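Side-chain contact in serpin (Taeniopygia guttata, PDB 5HGC), which binds the steroid cortisol and belongs to the serpin family, whose members are generally serine protease inhibitors: residues 212-217 / 221-226. Residues are numbered along the deposited sequence; the frame is centred on the assembly and turned at random.
Sequences FDFYFD and SCTVVR. With HCY ((11alpha,14beta)-11,17,21-trihydroxypregn-4-ene-3,20-dione), chain B.
Asp213 and Arg226 form a salt bridge in an antiparallel beta hairpin of the serpin fold, with Arg226 lining the cortisol pocket. Arg226 NE meets Asp213 OD2 at 2.7 Å, on the anti side of the carboxylate and somewhat out of its plane. The two side chains run alongside each other, with their flat groups turned 59° apart. Chi1 of -180° carries the Arg226 chain away from its own backbone N, and bends at chi2 and chi3 then fold it so that NE reaches the aspartate while the other two nitrogens face the steroid. Arg226 NH1 donates to HCY O4 at 2.8 Å, and Arg226 NH2 to HCY O5 at 2.9 Å. A leucine in place of Arg226 would probably leave both steroid oxygens without these donors and Asp213 without its countercharge. Water 1 joins Asp213 N to Arg226 O. Further along, Tyr215 and Val224 exchange two backbone hydrogen bonds. Phe214 and Thr223 share the other face, where Phe214 CE2 lies 3.4 Å from Thr223 CG2. Thr223 OG1 comes to the edge of the Phe216 ring, 3.6 Å from Phe216 CD1. Near the turn, Ser221 and Cys222 both face Asp217 in a G1 beta bulge, and Asp217 OD2 accepts from Trp260. Thr234 and Asn365 also belong to the pocket. Strand 265-283 flanks the hairpin along 212-217, and strand 233-240 along 221-226.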
# COMPACT_ATOMS: atom_id res chain seq x y z
N PHE A 212 17.64 10.75 -14.40
CA PHE A 212 16.62 10.42 -13.42
C PHE A 212 16.68 11.33 -12.21
O PHE A 212 17.77 11.80 -11.82
CB PHE A 212 16.81 8.99 -12.98
CG PHE A 212 16.89 8.03 -14.12
CD1 PHE A 212 15.76 7.76 -14.91
CD2 PHE A 212 18.07 7.37 -14.40
CE1 PHE A 212 15.85 6.86 -15.98
CE2 PHE A 212 18.16 6.45 -15.44
CZ PHE A 212 17.06 6.20 -16.25
N ASP A 213 15.52 11.55 -11.57
CA ASP A 213 15.46 12.28 -10.34
C ASP A 213 16.31 11.55 -9.35
O ASP A 213 16.26 10.31 -9.25
CB ASP A 213 14.01 12.45 -9.89
CG ASP A 213 13.24 13.49 -10.76
OD1 ASP A 213 13.80 14.01 -11.77
OD2 ASP A 213 12.07 13.80 -10.46
N PHE A 214 17.15 12.32 -8.68
CA PHE A 214 18.15 11.78 -7.78
C PHE A 214 18.33 12.70 -6.58
O PHE A 214 18.19 13.92 -6.71
CB PHE A 214 19.47 11.64 -8.53
CG PHE A 214 20.60 11.22 -7.66
CD1 PHE A 214 21.39 12.19 -6.96
CD2 PHE A 214 20.90 9.86 -7.51
CE1 PHE A 214 22.41 11.79 -6.09
CE2 PHE A 214 21.95 9.45 -6.67
CZ PHE A 214 22.70 10.40 -5.96
N TYR A 215 18.64 12.10 -5.43
CA TYR A 215 19.04 12.86 -4.25
C TYR A 215 19.76 11.95 -3.31
O TYR A 215 19.34 10.81 -3.17
CB TYR A 215 17.83 13.45 -3.54
CG TYR A 215 18.18 14.20 -2.27
CD1 TYR A 215 18.92 15.40 -2.31
CD2 TYR A 215 17.80 13.70 -1.01
CE1 TYR A 215 19.25 16.07 -1.15
CE2 TYR A 215 18.15 14.37 0.14
CZ TYR A 215 18.86 15.56 0.06
OH TYR A 215 19.19 16.22 1.20
N PHE A 216 20.83 12.44 -2.68
CA PHE A 216 21.53 11.71 -1.62
C PHE A 216 21.26 12.45 -0.34
O PHE A 216 21.53 13.63 -0.33
CB PHE A 216 23.06 11.66 -1.93
CG PHE A 216 23.87 10.83 -0.93
CD1 PHE A 216 23.92 9.41 -1.02
CD2 PHE A 216 24.56 11.45 0.14
CE1 PHE A 216 24.65 8.62 -0.08
CE2 PHE A 216 25.28 10.67 1.07
CZ PHE A 216 25.32 9.26 0.96
N ASP A 217 20.70 11.85 0.74
CA ASP A 217 20.96 12.50 2.08
C ASP A 217 22.03 11.89 2.91
O ASP A 217 22.07 10.65 3.08
CB ASP A 217 19.74 12.86 2.96
CG ASP A 217 18.85 11.73 3.22
OD1 ASP A 217 19.16 10.68 2.65
OD2 ASP A 217 17.82 11.91 3.93
N SER A 221 22.01 8.60 4.92
CA SER A 221 22.93 7.66 4.23
C SER A 221 22.21 6.83 3.17
O SER A 221 22.43 5.59 3.04
CB SER A 221 23.67 6.77 5.23
OG SER A 221 23.91 7.47 6.44
N CYS A 222 21.40 7.53 2.38
CA CYS A 222 20.46 6.95 1.42
C CYS A 222 20.62 7.56 0.07
O CYS A 222 20.60 8.79 -0.06
CB CYS A 222 19.04 7.37 1.79
SG CYS A 222 18.42 6.43 3.12
N THR A 223 20.64 6.72 -0.95
CA THR A 223 20.52 7.22 -2.30
C THR A 223 19.06 7.12 -2.64
O THR A 223 18.48 6.10 -2.40
CB THR A 223 21.40 6.38 -3.23
OG1 THR A 223 22.75 6.51 -2.80
CG2 THR A 223 21.30 6.86 -4.64
N VAL A 224 18.47 8.19 -3.18
CA VAL A 224 17.07 8.23 -3.61
C VAL A 224 17.03 8.39 -5.12
O VAL A 224 17.61 9.33 -5.65
CB VAL A 224 16.30 9.41 -2.95
CG1 VAL A 224 14.80 9.38 -3.34
CG2 VAL A 224 16.49 9.38 -1.43
N VAL A 225 16.35 7.47 -5.82
CA VAL A 225 16.09 7.62 -7.22
C VAL A 225 14.58 7.56 -7.43
O VAL A 225 13.90 6.66 -6.89
CB VAL A 225 16.81 6.54 -8.05
CG1 VAL A 225 16.45 6.63 -9.51
CG2 VAL A 225 18.34 6.71 -7.92
N ARG A 226 14.06 8.51 -8.20
CA ARG A 226 12.64 8.55 -8.47
C ARG A 226 12.32 8.37 -9.96
O ARG A 226 12.84 9.09 -10.80
CB ARG A 226 12.05 9.85 -7.94
CG ARG A 226 10.56 9.95 -8.18
CD ARG A 226 10.31 10.71 -9.47
NE ARG A 226 10.31 12.14 -9.18
CZ ARG A 226 9.38 12.74 -8.46
NH1 ARG A 226 8.33 12.05 -7.97
NH2 ARG A 226 9.49 14.03 -8.21
C1 HCY B . 4.15 16.20 1.30
C2 HCY B . 3.73 16.51 2.73
C3 HCY B . 2.52 15.70 3.15
C4 HCY B . 2.09 14.52 2.36
C5 HCY B . 2.93 13.97 1.48
C6 HCY B . 2.69 12.54 1.03
C7 HCY B . 2.80 12.44 -0.50
C8 HCY B . 3.97 13.19 -1.15
C9 HCY B . 4.01 14.65 -0.62
C10 HCY B . 4.13 14.72 0.92
C12 HCY B . 4.94 15.45 -2.96
C11 HCY B . 4.97 15.60 -1.43
C13 HCY B . 4.94 13.96 -3.40
C14 HCY B . 3.81 13.24 -2.65
C15 HCY B . 3.55 11.98 -3.45
C16 HCY B . 3.81 12.36 -4.90
C17 HCY B . 4.51 13.75 -4.88
C18 HCY B . 6.31 13.25 -3.20
C19 HCY B . 5.37 14.03 1.51
C20 HCY B . 5.62 13.87 -5.91
C21 HCY B . 5.90 15.19 -6.59
O1 HCY B . 1.95 15.98 4.18
O2 HCY B . 6.27 15.25 -0.96
O3 HCY B . 3.57 14.76 -5.30
O4 HCY B . 6.31 12.90 -6.21
O5 HCY B . 7.32 15.23 -6.68
O HOH W 1 13.12 10.41 -13.02